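Local coordinates for Serine/threonine-protein kinase PknI (Mycobacterium tuberculosis, PDB 5XLL), which is a membrane-spanning serine/threonine kinase that slows mycobacterial growth within the infected host, seen here through its extracellular sensor domain in a dimeric form, at residues Arg39-Pro44 with Val154-Thr159; Ala50-Asp55 with Pro150-Pro155; Thr85-Cys90 with Pro97-Thr102; Ala101-Leu106 with Thr123-Glu128. All coordinates share one frame; numbering follows the deposited sequence.

Following the chain from its N terminus, strand 36-42 enters contact 1 and strand 47-53 enters contact 2, but both loops stay open until the tail after strand 135-142 returns. Within both loops lie contact 3, which closes a short hairpin between strands 78-91 and 97-110, and contact 4, which closes the next hairpin onto strand 116-124 and shares A101 and T102 with contact 3. Contact 2 starts later and closes earlier than contact 1, so it nests within it apart from the shared V154 and P155. Contacts 1 and 2 hold the tail against the first two strands, while contacts 3 and 4 join three consecutive middle strands of the same antiparallel sheet.

Contact 1. Residues Arg39-Pro44 with Val154-Thr159; sequences RTSCTP and VPDPAT
R39 and D156 meet with their side chains slanted across each other, the guanidinium and carboxylate planes 59° apart, so the pair does not form a flat, two-pronged salt bridge. The arginine leaves the strand with CG anti to its own nitrogen (chi1 154°) and runs extended to NE, which carries the guanidinium along the backbone of 154-156. CA of D156 and the carbonyl carbon of P155 lie over one face of the group, toward its rim. At one end NH1 of R39 comes within 2.7 Å of the carbonyl oxygen of V154, a bond weakened by its bent 120° angle at the hydrogen. At the other end NH2 of R39 stands 3.6 Å from OD2 of D156, a long salt bridge. This is a case of a returning tail laid over one face of the sheet at its first two strands: strand 36-42 is an outermost strand within this chain, and the segment beyond strand 135-142 runs along it without forming a strand itself. Nearer the base of the arginine, its CB packs 3.8 Å from CG1 of V154. S41 faces the same segment, its OG 3.3 Å from CD of P157 and weakly bonded to OD2 of D156 at 3.5 Å. P157, which also touches L48, rests CG 3.7 Å from the carbonyl oxygen of R39, within a type I turn from D156 to T159.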
loop_
_atom_site.group_PDB
_atom_site.type_symbol
_atom_site.label_atom_id
_atom_site.label_comp_id
_atom_site.label_asym_id
_atom_site.label_seq_id
_atom_site.Cartn_x
_atom_site.Cartn_y
_atom_site.Cartn_z
ATOM N N ARG B 39 -17.011 -14.912 -6.244
ATOM C CA ARG B 39 -17.522 -14.881 -7.596
ATOM C C ARG B 39 -16.952 -13.643 -8.299
ATOM O O ARG B 39 -16.829 -12.586 -7.672
ATOM C CB ARG B 39 -19.050 -14.840 -7.545
ATOM C CG ARG B 39 -19.741 -14.214 -8.751
ATOM C CD ARG B 39 -21.238 -14.120 -8.484
ATOM N NE ARG B 39 -21.899 -13.269 -9.466
ATOM C CZ ARG B 39 -23.209 -13.053 -9.525
ATOM N NH1 ARG B 39 -24.027 -13.638 -8.655
ATOM N NH2 ARG B 39 -23.702 -12.251 -10.466
ATOM N N THR B 40 -16.603 -13.767 -9.584
ATOM C CA THR B 40 -15.933 -12.669 -10.316
ATOM C C THR B 40 -16.713 -12.203 -11.543
ATOM O O THR B 40 -17.241 -13.025 -12.302
ATOM C CB THR B 40 -14.522 -13.086 -10.822
ATOM O OG1 THR B 40 -13.719 -13.549 -9.728
ATOM C CG2 THR B 40 -13.813 -11.908 -11.522
ATOM N N SER B 41 -16.762 -10.890 -11.753
ATOM C CA SER B 41 -17.361 -10.324 -12.965
ATOM C C SER B 41 -16.405 -9.357 -13.661
ATOM O O SER B 41 -16.136 -8.264 -13.148
ATOM C CB SER B 41 -18.666 -9.594 -12.643
ATOM O OG SER B 41 -19.596 -10.445 -11.989
ATOM N N CYS B 42 -15.912 -9.769 -14.832
ATOM C CA CYS B 42 -14.957 -8.991 -15.625
ATOM C C CYS B 42 -15.611 -8.341 -16.845
ATOM O O CYS B 42 -16.125 -9.040 -17.724
ATOM C CB CYS B 42 -13.830 -9.893 -16.136
ATOM S SG CYS B 42 -12.644 -10.483 -14.909
ATOM N N THR B 43 -15.586 -7.011 -16.901
ATOM C CA THR B 43 -15.851 -6.299 -18.149
ATOM C C THR B 43 -14.503 -6.178 -18.874
ATOM O O THR B 43 -13.456 -6.454 -18.270
ATOM C CB THR B 43 -16.459 -4.903 -17.890
ATOM O OG1 THR B 43 -15.416 -3.926 -17.793
ATOM C CG2 THR B 43 -17.280 -4.908 -16.606
ATOM N N PRO B 44 -14.513 -5.799 -20.171
ATOM C CA PRO B 44 -13.223 -5.528 -20.827
ATOM C C PRO B 44 -12.565 -4.229 -20.340
ATOM O O PRO B 44 -11.471 -3.893 -20.799
ATOM C CB PRO B 44 -13.594 -5.422 -22.313
ATOM C CG PRO B 44 -15.064 -5.111 -22.323
ATOM C CD PRO B 44 -15.622 -5.847 -21.143
ATOM N N VAL B 154 -23.653 -15.684 -4.013
ATOM C CA VAL B 154 -22.780 -14.535 -3.942
ATOM C C VAL B 154 -23.398 -13.452 -4.804
ATOM O O VAL B 154 -23.817 -13.720 -5.932
ATOM C CB VAL B 154 -21.346 -14.876 -4.381
ATOM C CG1 VAL B 154 -20.450 -13.645 -4.271
ATOM C CG2 VAL B 154 -20.815 -16.009 -3.522
ATOM N N PRO B 155 -23.488 -12.228 -4.269
ATOM C CA PRO B 155 -24.095 -11.167 -5.084
ATOM C C PRO B 155 -23.197 -10.844 -6.265
ATOM O O PRO B 155 -22.006 -11.190 -6.230
ATOM C CB PRO B 155 -24.121 -9.951 -4.140
ATOM C CG PRO B 155 -23.819 -10.502 -2.759
ATOM C CD PRO B 155 -22.993 -11.734 -2.970
ATOM N N ASP B 156 -23.764 -10.204 -7.288
ATOM C CA ASP B 156 -23.017 -9.703 -8.444
ATOM C C ASP B 156 -22.117 -8.536 -8.026
ATOM O O ASP B 156 -22.607 -7.559 -7.460
ATOM C CB ASP B 156 -24.012 -9.247 -9.517
ATOM C CG ASP B 156 -23.381 -8.350 -10.562
ATOM O OD1 ASP B 156 -23.584 -7.109 -10.503
ATOM O OD2 ASP B 156 -22.672 -8.889 -11.442
ATOM N N PRO B 157 -20.797 -8.643 -8.281
ATOM C CA PRO B 157 -19.861 -7.584 -7.859
ATOM C C PRO B 157 -20.286 -6.175 -8.317
ATOM O O PRO B 157 -20.157 -5.213 -7.546
ATOM C CB PRO B 157 -18.546 -7.992 -8.528
ATOM C CG PRO B 157 -18.633 -9.489 -8.666
ATOM C CD PRO B 157 -20.100 -9.824 -8.837
ATOM N N ALA B 158 -20.802 -6.070 -9.542
ATOM C CA ALA B 158 -21.293 -4.802 -10.093
ATOM C C ALA B 158 -22.520 -4.245 -9.365
ATOM O O ALA B 158 -22.825 -3.059 -9.502
ATOM C CB ALA B 158 -21.579 -4.937 -11.596
ATOM N N THR B 159 -23.230 -5.098 -8.620
ATOM C CA THR B 159 -24.277 -4.628 -7.707
ATOM C C THR B 159 -23.569 -3.781 -6.648
ATOM O O THR B 159 -22.396 -4.030 -6.347
ATOM C CB THR B 159 -25.074 -5.792 -7.031
ATOM O OG1 THR B 159 -25.543 -6.713 -8.030
ATOM C CG2 THR B 159 -26.266 -5.256 -6.246
#

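Contact 2. Residues Ala50-Asp55 with Pro150-Pro155; sequences AATMLD and PAVTVP
T52 gives the returning tail its polar fastening here: its OG1 donates to the carbonyl oxygen of T153 at 3.0 Å, in the carbonyl plane and on a lone pair. With OG1 set anti to the carbonyl carbon of T52 (chi1 -67°), the hydroxyl turns toward the tail, and the same oxygen lies 3.7 Å from CD of P155. Packing is close on the buried side of this bond. There CG1 of V154 settles 3.4 Å from the carbonyl oxygen of A50 and 4.0 Å from CB of A50, while CG2 of V154 lies against OG1 of T52. L71 and P157 also touch A50, and A37 meets V154.

Toward the other end comes a second, smaller apolar patch. CD2 of L54 slants across CG2 of V152 at 3.9 Å, and CG2 of T52 passes CG1 of V152 at 4.1 Å as the two side chains run in opposite directions. The loose side is at T153, which directs its own side chain away from the strand on an exposed part of the tail. The segments run roughly antiparallel, 157° apart, yet 150-155 forms no regular strand: it is an irregular C-terminal extension that covers one face of the antiparallel sheet at strands 36-42 and 47-53, held by side-chain packing and a single threonine hydrogen bond.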
loop_
_atom_site.group_PDB
_atom_site.type_symbol
_atom_site.label_atom_id
_atom_site.label_comp_id
_atom_site.label_asym_id
_atom_site.label_seq_id
_atom_site.Cartn_x
_atom_site.Cartn_y
_atom_site.Cartn_z
ATOM N N ALA B 50 -16.584 -10.520 -5.685
ATOM C CA ALA B 50 -17.337 -10.419 -4.436
ATOM C C ALA B 50 -17.275 -11.743 -3.697
ATOM O O ALA B 50 -17.137 -12.821 -4.307
ATOM C CB ALA B 50 -18.796 -9.994 -4.678
ATOM N N ALA B 51 -17.375 -11.662 -2.375
ATOM C CA ALA B 51 -17.242 -12.848 -1.547
ATOM C C ALA B 51 -18.216 -12.810 -0.379
ATOM O O ALA B 51 -18.355 -11.777 0.306
ATOM C CB ALA B 51 -15.803 -13.003 -1.036
ATOM N N THR B 52 -18.877 -13.947 -0.158
ATOM C CA THR B 52 -19.753 -14.121 0.980
ATOM C C THR B 52 -18.997 -14.952 2.000
ATOM O O THR B 52 -18.418 -15.989 1.662
ATOM C CB THR B 52 -21.032 -14.892 0.573
ATOM O OG1 THR B 52 -21.811 -14.089 -0.320
ATOM C CG2 THR B 52 -21.850 -15.255 1.812
HETATM N N MSE B 53 -19.007 -14.532 3.253
HETATM C CA MSE B 53 -18.251 -15.266 4.251
HETATM C C MSE B 53 -18.971 -16.540 4.693
HETATM O O MSE B 53 -20.193 -16.546 4.902
HETATM C CB MSE B 53 -17.918 -14.378 5.447
HETATM C CG MSE B 53 -16.972 -15.052 6.421
HETATM SE SE MSE B 53 -16.504 -13.870 7.913
HETATM C CE MSE B 53 -15.587 -15.215 8.970
ATOM N N LEU B 54 -18.206 -17.619 4.821
ATOM C CA LEU B 54 -18.777 -18.930 5.114
ATOM C C LEU B 54 -18.632 -19.214 6.593
ATOM O O LEU B 54 -17.893 -18.523 7.288
ATOM C CB LEU B 54 -18.099 -20.012 4.274
ATOM C CG LEU B 54 -18.201 -19.776 2.758
ATOM C CD1 LEU B 54 -17.424 -20.841 1.956
ATOM C CD2 LEU B 54 -19.667 -19.731 2.309
ATOM N N ASP B 55 -19.357 -20.214 7.084
ATOM C CA ASP B 55 -19.395 -20.462 8.518
ATOM C C ASP B 55 -18.113 -21.131 8.983
ATOM O O ASP B 55 -17.580 -22.018 8.310
ATOM C CB ASP B 55 -20.615 -21.304 8.910
ATOM C CG ASP B 55 -20.788 -21.413 10.416
ATOM O OD1 ASP B 55 -20.128 -22.286 11.036
ATOM O OD2 ASP B 55 -21.583 -20.622 10.976
ATOM N N PRO B 150 -23.445 -25.256 -2.627
ATOM C CA PRO B 150 -24.766 -25.055 -3.242
ATOM C C PRO B 150 -25.698 -24.177 -2.401
ATOM O O PRO B 150 -26.567 -23.477 -2.955
ATOM C CB PRO B 150 -25.330 -26.481 -3.345
ATOM C CG PRO B 150 -24.579 -27.273 -2.284
ATOM C CD PRO B 150 -23.198 -26.665 -2.262
ATOM N N ALA B 151 -25.529 -24.209 -1.079
ATOM C CA ALA B 151 -26.445 -23.473 -0.202
ATOM C C ALA B 151 -26.154 -21.973 -0.099
ATOM O O ALA B 151 -26.709 -21.313 0.776
ATOM C CB ALA B 151 -26.457 -24.096 1.194
ATOM N N VAL B 152 -25.299 -21.433 -0.976
ATOM C CA VAL B 152 -24.738 -20.081 -0.777
ATOM C C VAL B 152 -24.731 -19.211 -2.034
ATOM O O VAL B 152 -24.141 -19.569 -3.054
ATOM C CB VAL B 152 -23.287 -20.139 -0.215
ATOM C CG1 VAL B 152 -22.632 -18.756 -0.223
ATOM C CG2 VAL B 152 -23.278 -20.715 1.182
ATOM N N THR B 153 -25.376 -18.055 -1.950
ATOM C CA THR B 153 -25.374 -17.120 -3.069
ATOM C C THR B 153 -24.195 -16.170 -2.906
ATOM O O THR B 153 -23.778 -15.878 -1.783
ATOM C CB THR B 153 -26.650 -16.256 -3.087
ATOM O OG1 THR B 153 -26.402 -15.030 -2.386
ATOM C CG2 THR B 153 -27.813 -16.989 -2.417
ATOM N N VAL B 154 -23.653 -15.684 -4.013
ATOM C CA VAL B 154 -22.780 -14.535 -3.942
ATOM C C VAL B 154 -23.398 -13.452 -4.804
ATOM O O VAL B 154 -23.817 -13.720 -5.932
ATOM C CB VAL B 154 -21.346 -14.876 -4.381
ATOM C CG1 VAL B 154 -20.450 -13.645 -4.271
ATOM C CG2 VAL B 154 -20.815 -16.009 -3.522
ATOM N N PRO B 155 -23.488 -12.228 -4.269
ATOM C CA PRO B 155 -24.095 -11.167 -5.084
ATOM C C PRO B 155 -23.197 -10.844 -6.265
ATOM O O PRO B 155 -22.006 -11.190 -6.230
ATOM C CB PRO B 155 -24.121 -9.951 -4.140
ATOM C CG PRO B 155 -23.819 -10.502 -2.759
ATOM C CD PRO B 155 -22.993 -11.734 -2.970
#

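Contact 3. Residues Thr85-Cys90 with Pro97-Thr102; sequences TVQFPC and PSTQAT
V86 and T102 begin a ladder of backbone hydrogen bonds that is antiparallel throughout but pinched at P89 and T99. V86, F88 and C90 face T102, Q100 and S98 in hydrogen-bonded pairs, each linked in both directions; N of Q100 reaches O of F88 at 2.6 Å and N of S98 reaches O of C90 at 2.8 Å. The return bond, from N of C90 to O of S98, comes in 52° out of the carbonyl plane. Between them, Q87 with A101 and P89 with T99 form non-hydrogen-bonded pairs, where CA-H...O contacts add to the backbone pairing: CA of T99 lies 3.0 Å from O of F88.

Side-chain polar contacts occur on both faces. Q87 bends at chi2 (-68°), bringing its amide back over the neighbouring strand; OG1 of T99 donates to OE1 of Q87 at 2.9 Å, in the carbonyl plane on a lone pair, while NE2 of Q87 rests 3.5 Å from CB of A101. On the opposite face, OG1 of T102 lies against O of V86 at 2.5 Å, too short for the exact length to be trusted, and the same oxygen accepts N of T102.

Apolar and sulfur packing lies on that second face: CG2 of T102 sits 3.8 Å from CB of F88, and SG of C90 3.7 Å from CD of Q100.

C90 is disulfide-bonded to C129, and NE2 of Q100 is held by Q131. The chemistry implies a hairpin secured by its own backbone and fastened, covalently and by a polar link, to the loop after strand 116-124.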
loop_
_atom_site.group_PDB
_atom_site.type_symbol
_atom_site.label_atom_id
_atom_site.label_comp_id
_atom_site.label_asym_id
_atom_site.label_seq_id
_atom_site.Cartn_x
_atom_site.Cartn_y
_atom_site.Cartn_z
ATOM N N THR B 85 -12.824 1.835 7.266
ATOM C CA THR B 85 -12.510 2.627 8.441
ATOM C C THR B 85 -12.967 1.864 9.677
ATOM O O THR B 85 -14.165 1.671 9.912
ATOM C CB THR B 85 -13.109 4.059 8.377
ATOM O OG1 THR B 85 -12.434 4.794 7.350
ATOM C CG2 THR B 85 -12.909 4.783 9.703
ATOM N N VAL B 86 -11.989 1.411 10.449
ATOM C CA VAL B 86 -12.239 0.611 11.638
ATOM C C VAL B 86 -11.675 1.314 12.869
ATOM O O VAL B 86 -10.519 1.768 12.873
ATOM C CB VAL B 86 -11.571 -0.775 11.516
ATOM C CG1 VAL B 86 -11.954 -1.652 12.683
ATOM C CG2 VAL B 86 -11.944 -1.431 10.199
ATOM N N GLN B 87 -12.498 1.425 13.905
ATOM C CA GLN B 87 -12.012 1.872 15.201
ATOM C C GLN B 87 -11.344 0.687 15.872
ATOM O O GLN B 87 -11.797 -0.457 15.727
ATOM C CB GLN B 87 -13.154 2.407 16.070
ATOM C CG GLN B 87 -13.551 3.841 15.741
ATOM C CD GLN B 87 -12.465 4.842 16.111
ATOM O OE1 GLN B 87 -11.847 4.736 17.176
ATOM N NE2 GLN B 87 -12.233 5.821 15.236
ATOM N N PHE B 88 -10.260 0.964 16.592
ATOM C CA PHE B 88 -9.458 -0.076 17.226
ATOM C C PHE B 88 -9.138 0.369 18.634
ATOM O O PHE B 88 -8.567 1.451 18.834
ATOM C CB PHE B 88 -8.143 -0.266 16.469
ATOM C CG PHE B 88 -7.780 -1.700 16.220
ATOM C CD1 PHE B 88 -8.622 -2.730 16.630
ATOM C CD2 PHE B 88 -6.590 -2.024 15.566
ATOM C CE1 PHE B 88 -8.287 -4.062 16.391
ATOM C CE2 PHE B 88 -6.245 -3.349 15.317
ATOM C CZ PHE B 88 -7.096 -4.373 15.733
ATOM N N PRO B 89 -9.494 -0.453 19.620
ATOM C CA PRO B 89 -9.053 -0.089 20.967
ATOM C C PRO B 89 -7.529 -0.207 21.052
ATOM O O PRO B 89 -6.901 -0.852 20.187
ATOM C CB PRO B 89 -9.749 -1.128 21.858
ATOM C CG PRO B 89 -9.929 -2.323 20.966
ATOM C CD PRO B 89 -10.192 -1.752 19.587
ATOM N N CYS B 90 -6.959 0.434 22.072
ATOM C CA CYS B 90 -5.511 0.511 22.250
ATOM C C CYS B 90 -5.169 1.124 23.600
ATOM O O CYS B 90 -6.028 1.718 24.268
ATOM C CB CYS B 90 -4.888 1.361 21.139
ATOM S SG CYS B 90 -5.642 3.006 20.948
ATOM N N PRO B 97 -6.301 3.280 28.556
ATOM C CA PRO B 97 -7.007 2.690 27.411
ATOM C C PRO B 97 -7.692 3.768 26.574
ATOM O O PRO B 97 -7.994 4.872 27.068
ATOM C CB PRO B 97 -8.062 1.784 28.060
ATOM C CG PRO B 97 -7.515 1.477 29.421
ATOM C CD PRO B 97 -6.780 2.736 29.840
ATOM N N SER B 98 -7.907 3.447 25.304
ATOM C CA SER B 98 -8.541 4.360 24.369
ATOM C C SER B 98 -8.841 3.571 23.118
ATOM O O SER B 98 -8.967 2.335 23.151
ATOM C CB SER B 98 -7.627 5.554 24.028
ATOM O OG SER B 98 -8.290 6.508 23.194
ATOM N N THR B 99 -8.937 4.297 22.015
ATOM C CA THR B 99 -9.296 3.701 20.756
ATOM C C THR B 99 -8.758 4.624 19.669
ATOM O O THR B 99 -8.724 5.849 19.848
ATOM C CB THR B 99 -10.834 3.490 20.671
ATOM O OG1 THR B 99 -11.188 2.919 19.403
ATOM C CG2 THR B 99 -11.576 4.814 20.890
ATOM N N GLN B 100 -8.298 4.036 18.569
ATOM C CA GLN B 100 -7.697 4.814 17.495
ATOM C C GLN B 100 -8.351 4.484 16.167
ATOM O O GLN B 100 -8.793 3.358 15.943
ATOM C CB GLN B 100 -6.181 4.574 17.421
ATOM C CG GLN B 100 -5.775 3.105 17.199
ATOM C CD GLN B 100 -4.291 2.855 17.461
ATOM O OE1 GLN B 100 -3.534 3.790 17.720
ATOM N NE2 GLN B 100 -3.881 1.591 17.410
ATOM N N ALA B 101 -8.413 5.482 15.288
ATOM C CA ALA B 101 -9.030 5.323 13.979
ATOM C C ALA B 101 -8.049 4.634 13.047
ATOM O O ALA B 101 -6.922 5.113 12.868
ATOM C CB ALA B 101 -9.430 6.682 13.404
ATOM N N THR B 102 -8.492 3.525 12.456
ATOM C CA THR B 102 -7.677 2.753 11.521
ATOM C C THR B 102 -8.351 2.539 10.171
ATOM O O THR B 102 -9.571 2.443 10.079
ATOM C CB THR B 102 -7.312 1.356 12.087
ATOM O OG1 THR B 102 -8.487 0.532 12.148
ATOM C CG2 THR B 102 -6.715 1.487 13.464
#

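Contact 4. Residues Ala101-Leu106 with Thr123-Glu128; sequences ATTQLL and TVHSNE
H125 reaches back to T103, turning an edge of its ring to the backbone N, and its side chain can be followed outward from the backbone. CB of H125 lies 3.7 Å from the carbonyl oxygen of A101, the same oxygen that takes the N-H of H125 at 2.7 Å in a nearly straight bond. With CG anti to its carbonyl carbon (chi1 -70°), the imidazole swings along strand 97-110 toward T103. CD2 of H125 comes to 3.6 Å from N of T103, which lies in the plane of the ring. At the tip, NE2 of H125 stands 3.2 Å from CB of T103 and 3.1 Å from its OG1, while CG2 of T123 lies over one face of the ring, toward the rim. The setting is a beta hairpin between strands 97-110 and 116-124, an example of a ladder that outlasts the regular strand: T103 and T123 form a hydrogen-bonded pair linked in both directions, T102 and V124 the non-hydrogen-bonded pair beside it, and beyond V124 the second strand gives way to a loop. In that loop the next link comes from a side chain. OG of S126 accepts the N-H of A101 at 2.8 Å with an angle of 170°, and the same hydroxyl lies 3.5 Å from CB of A101. The carboxylate of E128 gathers at this hydroxyl too, on a chain bent at chi2, and E128 also packs against S98 and Q100.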
loop_
_atom_site.group_PDB
_atom_site.type_symbol
_atom_site.label_atom_id
_atom_site.label_comp_id
_atom_site.label_asym_id
_atom_site.label_seq_id
_atom_site.Cartn_x
_atom_site.Cartn_y
_atom_site.Cartn_z
ATOM N N ALA B 101 -8.413 5.482 15.288
ATOM C CA ALA B 101 -9.030 5.323 13.979
ATOM C C ALA B 101 -8.049 4.634 13.047
ATOM O O ALA B 101 -6.922 5.113 12.868
ATOM C CB ALA B 101 -9.430 6.682 13.404
ATOM N N THR B 102 -8.492 3.525 12.456
ATOM C CA THR B 102 -7.677 2.753 11.521
ATOM C C THR B 102 -8.351 2.539 10.171
ATOM O O THR B 102 -9.571 2.443 10.079
ATOM C CB THR B 102 -7.312 1.356 12.087
ATOM O OG1 THR B 102 -8.487 0.532 12.148
ATOM C CG2 THR B 102 -6.715 1.487 13.464
ATOM N N THR B 103 -7.546 2.457 9.121
ATOM C CA THR B 103 -8.040 2.027 7.825
ATOM C C THR B 103 -7.458 0.630 7.554
ATOM O O THR B 103 -6.255 0.413 7.774
ATOM C CB THR B 103 -7.633 3.035 6.743
ATOM O OG1 THR B 103 -8.657 4.036 6.626
ATOM C CG2 THR B 103 -7.438 2.365 5.408
ATOM N N GLN B 104 -8.304 -0.319 7.134
ATOM C CA GLN B 104 -7.843 -1.677 6.798
ATOM C C GLN B 104 -8.280 -2.143 5.427
ATOM O O GLN B 104 -9.428 -1.950 5.044
ATOM C CB GLN B 104 -8.365 -2.696 7.803
ATOM C CG GLN B 104 -8.134 -2.318 9.237
ATOM C CD GLN B 104 -8.697 -3.354 10.180
ATOM O OE1 GLN B 104 -9.262 -4.367 9.739
ATOM N NE2 GLN B 104 -8.546 -3.115 11.489
ATOM N N LEU B 105 -7.371 -2.792 4.709
ATOM C CA LEU B 105 -7.714 -3.467 3.461
ATOM C C LEU B 105 -6.897 -4.742 3.299
ATOM O O LEU B 105 -5.975 -5.004 4.088
ATOM C CB LEU B 105 -7.489 -2.559 2.258
ATOM C CG LEU B 105 -6.115 -1.899 2.074
ATOM C CD1 LEU B 105 -5.015 -2.882 1.680
ATOM C CD2 LEU B 105 -6.220 -0.765 1.035
ATOM N N LEU B 106 -7.213 -5.493 2.243
ATOM C CA LEU B 106 -6.474 -6.701 1.880
ATOM C C LEU B 106 -5.996 -6.574 0.450
ATOM O O LEU B 106 -6.784 -6.246 -0.453
ATOM C CB LEU B 106 -7.375 -7.937 1.978
ATOM C CG LEU B 106 -6.766 -9.277 1.539
ATOM C CD1 LEU B 106 -5.561 -9.622 2.405
ATOM C CD2 LEU B 106 -7.812 -10.383 1.635
ATOM N N THR B 123 -3.681 0.942 8.691
ATOM C CA THR B 123 -3.106 2.281 8.879
ATOM C C THR B 123 -3.813 3.035 9.994
ATOM O O THR B 123 -5.039 3.073 10.044
ATOM C CB THR B 123 -3.224 3.124 7.630
ATOM O OG1 THR B 123 -2.656 2.424 6.520
ATOM C CG2 THR B 123 -2.469 4.445 7.819
ATOM N N VAL B 124 -3.036 3.641 10.881
ATOM C CA VAL B 124 -3.574 4.391 12.007
ATOM C C VAL B 124 -3.610 5.887 11.683
ATOM O O VAL B 124 -2.589 6.469 11.306
ATOM C CB VAL B 124 -2.719 4.190 13.242
ATOM C CG1 VAL B 124 -3.479 4.644 14.490
ATOM C CG2 VAL B 124 -2.332 2.732 13.343
ATOM N N HIS B 125 -4.779 6.498 11.853
ATOM C CA HIS B 125 -5.024 7.845 11.339
ATOM C C HIS B 125 -5.129 8.872 12.447
ATOM O O HIS B 125 -5.076 10.079 12.189
ATOM C CB HIS B 125 -6.304 7.863 10.508
ATOM C CG HIS B 125 -6.177 7.139 9.205
ATOM N ND1 HIS B 125 -5.636 7.724 8.084
ATOM C CD2 HIS B 125 -6.501 5.870 8.853
ATOM C CE1 HIS B 125 -5.642 6.852 7.087
ATOM N NE2 HIS B 125 -6.158 5.724 7.531
ATOM N N SER B 126 -5.301 8.390 13.672
ATOM C CA SER B 126 -5.368 9.274 14.820
ATOM C C SER B 126 -4.295 8.926 15.875
ATOM O O SER B 126 -3.537 7.953 15.724
ATOM C CB SER B 126 -6.774 9.243 15.407
ATOM O OG SER B 126 -7.141 7.919 15.748
ATOM N N ASN B 127 -4.245 9.706 16.951
ATOM C CA ASN B 127 -3.082 9.660 17.829
ATOM C C ASN B 127 -3.390 9.448 19.307
ATOM O O ASN B 127 -2.562 9.756 20.166
ATOM C CB ASN B 127 -2.246 10.924 17.642
ATOM C CG ASN B 127 -0.803 10.711 18.007
ATOM O OD1 ASN B 127 -0.223 9.674 17.673
ATOM N ND2 ASN B 127 -0.213 11.676 18.718
ATOM N N GLU B 128 -4.574 8.917 19.597
ATOM C CA GLU B 128 -5.006 8.707 20.977
ATOM C C GLU B 128 -4.035 7.776 21.706
ATOM O O GLU B 128 -3.865 7.864 22.922
ATOM C CB GLU B 128 -6.426 8.116 21.028
ATOM C CG GLU B 128 -7.472 8.819 20.163
ATOM C CD GLU B 128 -7.344 8.468 18.695
ATOM O OE1 GLU B 128 -6.198 8.430 18.181
ATOM O OE2 GLU B 128 -8.378 8.217 18.047
#